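Local coordinates for PatF (Prochloron didemni, PDB 4BG2), which is a prenyltransferase-like protein of patellamide (cyanobactin) biosynthesis, with a barrel fold resembling that of prenyltransferases, its own transferase activity being inferred rather than established, at residues Thr21-Phe26 and Leu36-Ile41. Numbering follows the deposited sequence.
Sequences THQEAF and LFEEAI
Q23 and E38 reach for each other from opposite directions and carry the contact between 21-26 and 36-41; their CA atoms, the nearest pair across these segments, lie 11.8 Å apart. The Q23 chain leaves CB with CG opposite its own carbonyl carbon (chi1 -70°) and then runs extended, so CB and CG serve as a spacer and meet nothing of 36-41. CD comes to 3.7 Å from E38 OE2 and OE1 to 3.8 Å from the same oxygen. The working atom is NE2, which donates to E38 OE2 over 2.9 Å with an N-H...O angle of 168°. OE2 lies almost in the Q23 amide plane and is met nearly along its C-O axis. Amide and carboxylate are close to coplanar, 7° apart. E38 is extended likewise, and its OE1 forms a salt bridge with R20, three residues before Q23 on helix 3-25. Y66 of strand 60-70 packs against Q23, while L16 and V19 touch E38. The buried carboxylate thus draws on an amide and a guanidinium from helix 3-25; the arginine probably favours its charged form, and the nearly straight, in-plane hydrogen bond from Q23, together with the salt bridge, would limit the carboxylate's rotation, tying the short helix to the long one.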
ATOM      1  N   THR A  21     -14.291  10.185   6.600  1.00 32.97           N
ATOM      2  CA  THR A  21     -14.119   9.904   8.026  1.00 34.53           C
ATOM      3  C   THR A  21     -12.653   9.902   8.439  1.00 33.91           C
ATOM      4  O   THR A  21     -12.298  10.408   9.494  1.00 33.30           O
ATOM      5  CB  THR A  21     -14.772   8.578   8.385  1.00 34.87           C
ATOM      6  OG1 THR A  21     -16.150   8.655   8.017  1.00 35.26           O
ATOM      7  CG2 THR A  21     -14.650   8.285   9.894  1.00 35.85           C
ATOM      8  N   HIS A  22     -11.787   9.402   7.568  1.00 33.02           N
ATOM      9  CA  HIS A  22     -10.352   9.426   7.833  1.00 32.61           C
ATOM     10  C   HIS A  22      -9.779  10.854   7.875  1.00 33.17           C
ATOM     11  O   HIS A  22      -8.983  11.199   8.779  1.00 30.02           O
ATOM     12  CB  HIS A  22      -9.644   8.614   6.762  1.00 31.47           C
ATOM     13  CG  HIS A  22      -8.171   8.503   6.956  1.00 31.32           C
ATOM     14  ND1 HIS A  22      -7.605   7.600   7.831  1.00 31.86           N
ATOM     15  CD2 HIS A  22      -7.142   9.166   6.383  1.00 31.25           C
ATOM     16  CE1 HIS A  22      -6.290   7.709   7.783  1.00 31.71           C
ATOM     17  NE2 HIS A  22      -5.982   8.655   6.915  1.00 31.40           N
ATOM     18  N   GLN A  23     -10.162  11.674   6.890  1.00 32.64           N
ATOM     19  CA  GLN A  23      -9.769  13.083   6.882  1.00 34.29           C
ATOM     20  C   GLN A  23     -10.218  13.786   8.167  1.00 35.93           C
ATOM     21  O   GLN A  23      -9.451  14.557   8.746  1.00 36.60           O
ATOM     22  CB  GLN A  23     -10.388  13.828   5.694  1.00 35.76           C
ATOM     23  CG  GLN A  23      -9.802  13.428   4.351  1.00 36.49           C
ATOM     24  CD  GLN A  23     -10.638  13.920   3.176  1.00 39.83           C
ATOM     25  OE1 GLN A  23     -11.315  14.958   3.258  1.00 38.79           O
ATOM     26  NE2 GLN A  23     -10.612  13.158   2.073  1.00 39.63           N
ATOM     27  N   GLU A  24     -11.459  13.541   8.585  1.00 35.23           N
ATOM     28  CA  GLU A  24     -11.985  14.188   9.784  1.00 39.17           C
ATOM     29  C   GLU A  24     -11.170  13.775  11.004  1.00 37.47           C
ATOM     30  O   GLU A  24     -10.711  14.611  11.756  1.00 39.69           O
ATOM     31  CB  GLU A  24     -13.453  13.811  10.030  1.00 42.17           C
ATOM     32  CG  GLU A  24     -14.428  14.236   8.938  1.00 46.92           C
ATOM     33  CD  GLU A  24     -15.874  13.874   9.262  1.00 52.52           C
ATOM     34  OE1 GLU A  24     -16.116  12.851   9.959  1.00 54.24           O
ATOM     35  OE2 GLU A  24     -16.772  14.628   8.825  1.00 56.55           O
ATOM     36  N   ALA A  25     -10.999  12.475  11.182  1.00 34.74           N
ATOM     37  CA  ALA A  25     -10.311  11.929  12.352  1.00 36.09           C
ATOM     38  C   ALA A  25      -8.859  12.405  12.522  1.00 37.16           C
ATOM     39  O   ALA A  25      -8.399  12.607  13.641  1.00 39.47           O
ATOM     40  CB  ALA A  25     -10.355  10.415  12.314  1.00 34.53           C
ATOM     41  N   PHE A  26      -8.148  12.607  11.420  1.00 36.57           N
ATOM     42  CA  PHE A  26      -6.722  12.931  11.483  1.00 36.77           C
ATOM     43  C   PHE A  26      -6.371  14.317  10.977  1.00 38.14           C
ATOM     44  O   PHE A  26      -5.229  14.564  10.627  1.00 38.26           O
ATOM     45  CB  PHE A  26      -5.934  11.831  10.766  1.00 34.63           C
ATOM     46  CG  PHE A  26      -6.167  10.511  11.374  1.00 33.99           C
ATOM     47  CD1 PHE A  26      -5.714  10.283  12.669  1.00 35.99           C
ATOM     48  CD2 PHE A  26      -6.931   9.563  10.750  1.00 32.68           C
ATOM     49  CE1 PHE A  26      -5.968   9.083  13.297  1.00 36.46           C
ATOM     50  CE2 PHE A  26      -7.178   8.347  11.356  1.00 34.66           C
ATOM     51  CZ  PHE A  26      -6.707   8.114  12.646  1.00 34.65           C
ATOM     52  N   LEU A  36      -9.565  15.472  -6.371  1.00 34.72           N
ATOM     53  CA  LEU A  36      -9.474  14.676  -7.608  1.00 34.08           C
ATOM     54  C   LEU A  36      -9.518  13.169  -7.314  1.00 31.52           C
ATOM     55  O   LEU A  36     -10.150  12.403  -8.042  1.00 32.08           O
ATOM     56  CB  LEU A  36      -8.170  14.968  -8.360  1.00 36.13           C
ATOM     57  CG  LEU A  36      -8.092  16.179  -9.290  1.00 39.69           C
ATOM     58  CD1 LEU A  36      -6.652  16.384  -9.736  1.00 39.76           C
ATOM     59  CD2 LEU A  36      -9.003  15.968 -10.494  1.00 41.95           C
ATOM     60  N   PHE A  37      -8.824  12.737  -6.264  1.00 28.48           N
ATOM     61  CA  PHE A  37      -8.802  11.332  -5.932  1.00 26.94           C
ATOM     62  C   PHE A  37     -10.189  10.802  -5.565  1.00 27.60           C
ATOM     63  O   PHE A  37     -10.589   9.697  -5.979  1.00 27.47           O
ATOM     64  CB  PHE A  37      -7.855  11.089  -4.777  1.00 26.70           C
ATOM     65  CG  PHE A  37      -7.715   9.662  -4.439  1.00 25.23           C
ATOM     66  CD1 PHE A  37      -7.114   8.778  -5.339  1.00 25.02           C
ATOM     67  CD2 PHE A  37      -8.215   9.167  -3.254  1.00 26.08           C
ATOM     68  CE1 PHE A  37      -6.972   7.445  -5.028  1.00 24.22           C
ATOM     69  CE2 PHE A  37      -8.085   7.827  -2.947  1.00 24.49           C
ATOM     70  CZ  PHE A  37      -7.468   6.974  -3.834  1.00 23.37           C
ATOM     71  N   GLU A  38     -10.950  11.615  -4.842  1.00 29.83           N
ATOM     72  CA  GLU A  38     -12.302  11.250  -4.452  1.00 32.29           C
ATOM     73  C   GLU A  38     -13.166  11.025  -5.697  1.00 35.59           C
ATOM     74  O   GLU A  38     -13.916  10.047  -5.778  1.00 36.70           O
ATOM     75  CB  GLU A  38     -12.902  12.339  -3.548  1.00 35.20           C
ATOM     76  CG  GLU A  38     -12.244  12.430  -2.171  1.00 35.61           C
ATOM     77  CD  GLU A  38     -12.817  13.541  -1.279  1.00 39.04           C
ATOM     78  OE1 GLU A  38     -13.697  14.302  -1.727  1.00 40.85           O
ATOM     79  OE2 GLU A  38     -12.400  13.649  -0.099  1.00 40.67           O
ATOM     80  N   GLU A  39     -13.054  11.919  -6.672  1.00 36.92           N
ATOM     81  CA  GLU A  39     -13.778  11.750  -7.921  1.00 38.99           C
ATOM     82  C   GLU A  39     -13.323  10.473  -8.625  1.00 37.48           C
ATOM     83  O   GLU A  39     -14.143   9.729  -9.165  1.00 38.26           O
ATOM     84  CB  GLU A  39     -13.592  12.970  -8.839  1.00 42.06           C
ATOM     85  CG  GLU A  39     -14.151  14.244  -8.237  1.00 45.70           C
ATOM     86  CD  GLU A  39     -13.885  15.504  -9.056  1.00 50.39           C
ATOM     87  OE1 GLU A  39     -12.726  15.757  -9.478  1.00 52.02           O
ATOM     88  OE2 GLU A  39     -14.856  16.263  -9.268  1.00 54.21           O
ATOM     89  N   ALA A  40     -12.024  10.191  -8.606  1.00 35.41           N
ATOM     90  CA  ALA A  40     -11.522   9.013  -9.322  1.00 33.92           C
ATOM     91  C   ALA A  40     -12.070   7.692  -8.760  1.00 34.03           C
ATOM     92  O   ALA A  40     -12.459   6.788  -9.521  1.00 32.76           O
ATOM     93  CB  ALA A  40     -10.019   9.002  -9.345  1.00 32.89           C
ATOM     94  N   ILE A  41     -12.131   7.575  -7.439  1.00 32.53           N
ATOM     95  CA  ILE A  41     -12.537   6.295  -6.855  1.00 32.55           C
ATOM     96  C   ILE A  41     -14.024   6.025  -6.987  1.00 33.96           C
ATOM     97  O   ILE A  41     -14.455   4.880  -6.900  1.00 34.86           O
ATOM     98  CB  ILE A  41     -12.129   6.135  -5.385  1.00 31.03           C
ATOM     99  CG1 ILE A  41     -12.953   7.063  -4.489  1.00 32.82           C
ATOM    100  CG2 ILE A  41     -10.625   6.307  -5.236  1.00 29.76           C
ATOM    101  CD1 ILE A  41     -12.499   7.053  -3.053  1.00 34.11           C
TER